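Local coordinates for protein peptidoglycan DD-endopeptidase ShyB (Vibrio cholerae, PDB 2GU1) that cleaves the peptide cross-links between peptidoglycan strands as a zinc-dependent DD-endopeptidase, probably making room for new glycan during cell wall expansion, at residues Y278-K283 with G309-F314. Residues are numbered along the deposited sequence; the frame is centred on the assembly and turned at random.
Sequences YLHLDK and GPHLHF. With ZN (zinc ion), chain B.
His311 and His280 bring their imidazoles together beside the zinc ion, the rings inclined at 44° with NE2 of His311 3.9 Å from CD2 of His280. The His311 ring is fixed by ND1, the nitrogen away from the zinc: with CG between the backbone N and the carbonyl carbon (chi1 69°), ND1 donates to Gly309 O at 2.7 Å, the oxygen lying close to the ring plane. His311 NE2 is thereby left on the metal side, 4.1 Å from the zinc ion and not a ligand of it. The ND1 of His280 is hydrogen-bonded to Thr304 O. Here the two backbones have parted, and a water fills in, donating to both Leu279 O and His311 O. Leu312 turns to the other side of the strand, where its CD1 packs 3.8 Å from CD2 of Leu281; Val245 touches both leucines. At His313 a single backbone bond joins the strands, its O accepting the N-H of Leu279 at 3.1 Å and nearly straight, while the buried N of His313 has no partner in the model. CG anti to the backbone N (chi1 171°) carries the His313 ring out alongside Leu279, whose CD2 lies 3.7 Å from the ring's CD2, while CB meets the edge of the His280 ring. His313 ND1 binds the zinc at 2.0 Å, with His232 and Asp236 as the other protein ligands, and NE2 is hydrogen-bonded to Glu315, a second-shell carboxylate that probably helps to hold the ring's orientation. Phe314 returns to the face of Leu312, its CE1 3.5 Å from CE1 of Tyr278 in an oblique aromatic pair at this antiparallel non-hydrogen-bonded position. One strand face thus builds the hydrophobic interior and the other the catalytic centre, with His311 and His313 forming the His-x-His motif of the M23 (lysostaphin-type) metallopeptidases.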
ATOM      1  N   TYR A 278      -3.219  -1.973  10.047  1.00 17.95           N
ATOM      2  CA  TYR A 278      -3.728  -2.224  11.397  1.00 19.84           C
ATOM      3  C   TYR A 278      -3.530  -0.923  12.197  1.00 20.20           C
ATOM      4  O   TYR A 278      -2.400  -0.519  12.459  1.00 21.80           O
ATOM      5  CB  TYR A 278      -2.930  -3.378  12.033  1.00 19.25           C
ATOM      6  CG  TYR A 278      -2.811  -4.618  11.153  1.00 20.74           C
ATOM      7  CD1 TYR A 278      -3.627  -5.733  11.360  1.00 18.81           C
ATOM      8  CD2 TYR A 278      -1.915  -4.654  10.085  1.00 17.90           C
ATOM      9  CE1 TYR A 278      -3.557  -6.843  10.518  1.00 20.25           C
ATOM     10  CE2 TYR A 278      -1.839  -5.758   9.236  1.00 19.35           C
ATOM     11  CZ  TYR A 278      -2.664  -6.846   9.453  1.00 19.30           C
ATOM     12  OH  TYR A 278      -2.627  -7.907   8.572  1.00 17.66           O
ATOM     13  N   LEU A 279      -4.627  -0.278  12.590  1.00 19.12           N
ATOM     14  CA  LEU A 279      -4.553   0.992  13.311  1.00 18.83           C
ATOM     15  C   LEU A 279      -4.978   0.996  14.775  1.00 19.10           C
ATOM     16  O   LEU A 279      -5.619   0.060  15.263  1.00 17.77           O
ATOM     17  CB  LEU A 279      -5.375   2.052  12.582  1.00 17.42           C
ATOM     18  CG  LEU A 279      -4.887   2.616  11.250  1.00 20.46           C
ATOM     19  CD1 LEU A 279      -4.667   1.506  10.241  1.00 18.87           C
ATOM     20  CD2 LEU A 279      -5.934   3.625  10.741  1.00 18.05           C
ATOM     21  N   HIS A 280      -4.606   2.082  15.452  1.00 17.96           N
ATOM     22  CA  HIS A 280      -4.922   2.316  16.858  1.00 20.19           C
ATOM     23  C   HIS A 280      -4.314   1.294  17.813  1.00 20.29           C
ATOM     24  O   HIS A 280      -4.769   1.142  18.947  1.00 23.46           O
ATOM     25  CB  HIS A 280      -6.441   2.355  17.037  1.00 19.07           C
ATOM     26  CG  HIS A 280      -7.128   3.306  16.105  1.00 21.21           C
ATOM     27  ND1 HIS A 280      -6.870   4.660  16.098  1.00 25.08           N
ATOM     28  CD2 HIS A 280      -8.056   3.097  15.142  1.00 23.60           C
ATOM     29  CE1 HIS A 280      -7.609   5.245  15.172  1.00 21.61           C
ATOM     30  NE2 HIS A 280      -8.339   4.318  14.577  1.00 24.02           N
ATOM     31  N   LEU A 281      -3.275   0.612  17.361  1.00 21.59           N
ATOM     32  CA  LEU A 281      -2.623  -0.400  18.175  1.00 20.46           C
ATOM     33  C   LEU A 281      -2.055   0.135  19.490  1.00 22.67           C
ATOM     34  O   LEU A 281      -1.550   1.259  19.560  1.00 23.16           O
ATOM     35  CB  LEU A 281      -1.505  -1.055  17.360  1.00 21.57           C
ATOM     36  CG  LEU A 281      -1.915  -1.695  16.026  1.00 20.39           C
ATOM     37  CD1 LEU A 281      -0.678  -2.103  15.254  1.00 23.02           C
ATOM     38  CD2 LEU A 281      -2.813  -2.916  16.288  1.00 19.69           C
ATOM     39  N   ASP A 282      -2.144  -0.672  20.541  1.00 22.79           N
ATOM     40  CA  ASP A 282      -1.601  -0.269  21.829  1.00 27.20           C
ATOM     41  C   ASP A 282      -0.092  -0.511  21.786  1.00 26.52           C
ATOM     42  O   ASP A 282       0.690   0.251  22.351  1.00 28.20           O
ATOM     43  CB  ASP A 282      -2.196  -1.101  22.970  1.00 27.37           C
ATOM     44  CG  ASP A 282      -1.669  -0.669  24.325  1.00 28.45           C
ATOM     45  OD1 ASP A 282      -1.947   0.475  24.724  1.00 28.19           O
ATOM     46  OD2 ASP A 282      -0.960  -1.457  24.987  1.00 32.06           O
ATOM     47  N   LYS A 283       0.301  -1.569  21.083  1.00 29.34           N
ATOM     48  CA  LYS A 283       1.707  -1.950  20.967  1.00 31.35           C
ATOM     49  C   LYS A 283       1.979  -2.698  19.661  1.00 31.47           C
ATOM     50  O   LYS A 283       1.162  -3.517  19.233  1.00 31.50           O
ATOM     51  CB  LYS A 283       2.084  -2.855  22.144  1.00 36.70           C
ATOM     52  CG  LYS A 283       3.545  -3.279  22.193  1.00 41.70           C
ATOM     53  CD  LYS A 283       4.448  -2.094  22.517  1.00 46.20           C
ATOM     54  CE  LYS A 283       5.896  -2.529  22.726  1.00 48.28           C
ATOM     55  NZ  LYS A 283       6.766  -1.377  23.102  1.00 49.01           N
ATOM     56  N   GLY A 309     -13.696   5.045  21.109  1.00 40.94           N
ATOM     57  CA  GLY A 309     -13.576   3.867  21.945  1.00 39.42           C
ATOM     58  C   GLY A 309     -12.534   2.907  21.401  1.00 37.97           C
ATOM     59  O   GLY A 309     -12.252   2.922  20.200  1.00 38.81           O
ATOM     60  N   PRO A 310     -11.940   2.056  22.256  1.00 35.71           N
ATOM     61  CA  PRO A 310     -10.927   1.100  21.811  1.00 32.37           C
ATOM     62  C   PRO A 310     -11.479   0.137  20.765  1.00 30.32           C
ATOM     63  O   PRO A 310     -12.630  -0.288  20.847  1.00 25.90           O
ATOM     64  CB  PRO A 310     -10.544   0.379  23.100  1.00 33.40           C
ATOM     65  CG  PRO A 310     -10.777   1.413  24.150  1.00 33.27           C
ATOM     66  CD  PRO A 310     -12.096   1.993  23.720  1.00 36.96           C
ATOM     67  N   HIS A 311     -10.648  -0.194  19.781  1.00 26.30           N
ATOM     68  CA  HIS A 311     -11.033  -1.114  18.727  1.00 22.86           C
ATOM     69  C   HIS A 311      -9.907  -1.210  17.713  1.00 21.82           C
ATOM     70  O   HIS A 311      -9.038  -0.341  17.645  1.00 22.93           O
ATOM     71  CB  HIS A 311     -12.290  -0.625  17.994  1.00 26.20           C
ATOM     72  CG  HIS A 311     -12.068   0.610  17.171  1.00 26.26           C
ATOM     73  ND1 HIS A 311     -11.903   1.859  17.732  1.00 27.61           N
ATOM     74  CD2 HIS A 311     -11.992   0.786  15.829  1.00 27.58           C
ATOM     75  CE1 HIS A 311     -11.743   2.753  16.770  1.00 29.46           C
ATOM     76  NE2 HIS A 311     -11.793   2.128  15.606  1.00 28.67           N
ATOM     77  N   LEU A 312      -9.929  -2.274  16.930  1.00 20.11           N
ATOM     78  CA  LEU A 312      -8.945  -2.446  15.886  1.00 21.93           C
ATOM     79  C   LEU A 312      -9.618  -2.006  14.593  1.00 24.10           C
ATOM     80  O   LEU A 312     -10.755  -2.398  14.301  1.00 20.63           O
ATOM     81  CB  LEU A 312      -8.522  -3.909  15.754  1.00 21.09           C
ATOM     82  CG  LEU A 312      -7.613  -4.216  14.561  1.00 25.11           C
ATOM     83  CD1 LEU A 312      -6.203  -3.702  14.834  1.00 22.86           C
ATOM     84  CD2 LEU A 312      -7.580  -5.717  14.314  1.00 23.41           C
ATOM     85  N   HIS A 313      -8.929  -1.158  13.841  1.00 23.18           N
ATOM     86  CA  HIS A 313      -9.433  -0.711  12.552  1.00 21.11           C
ATOM     87  C   HIS A 313      -8.542  -1.477  11.575  1.00 21.57           C
ATOM     88  O   HIS A 313      -7.333  -1.241  11.529  1.00 20.54           O
ATOM     89  CB  HIS A 313      -9.231   0.798  12.392  1.00 22.85           C
ATOM     90  CG  HIS A 313      -9.517   1.302  11.013  1.00 23.46           C
ATOM     91  ND1 HIS A 313     -10.728   1.852  10.654  1.00 24.38           N
ATOM     92  CD2 HIS A 313      -8.751   1.319   9.894  1.00 23.53           C
ATOM     93  CE1 HIS A 313     -10.696   2.189   9.376  1.00 21.66           C
ATOM     94  NE2 HIS A 313      -9.507   1.875   8.892  1.00 23.15           N
ATOM     95  N   PHE A 314      -9.138  -2.401  10.821  1.00 20.04           N
ATOM     96  CA  PHE A 314      -8.407  -3.245   9.872  1.00 20.82           C
ATOM     97  C   PHE A 314      -8.707  -2.862   8.426  1.00 20.24           C
ATOM     98  O   PHE A 314      -9.862  -2.594   8.065  1.00 18.64           O
ATOM     99  CB  PHE A 314      -8.781  -4.721  10.125  1.00 19.12           C
ATOM    100  CG  PHE A 314      -8.158  -5.699   9.162  1.00 18.67           C
ATOM    101  CD1 PHE A 314      -6.779  -5.848   9.079  1.00 19.87           C
ATOM    102  CD2 PHE A 314      -8.964  -6.486   8.339  1.00 17.58           C
ATOM    103  CE1 PHE A 314      -6.207  -6.774   8.189  1.00 16.50           C
ATOM    104  CE2 PHE A 314      -8.412  -7.401   7.453  1.00 16.64           C
ATOM    105  CZ  PHE A 314      -7.026  -7.550   7.372  1.00 16.33           C
TER
HETATM  106 ZN    ZN B 362     -12.520   2.052  11.621  1.00 26.62          ZN
HETATM  107  O   HOH W   1      -6.143  -1.404  17.688  1.00 17.94           O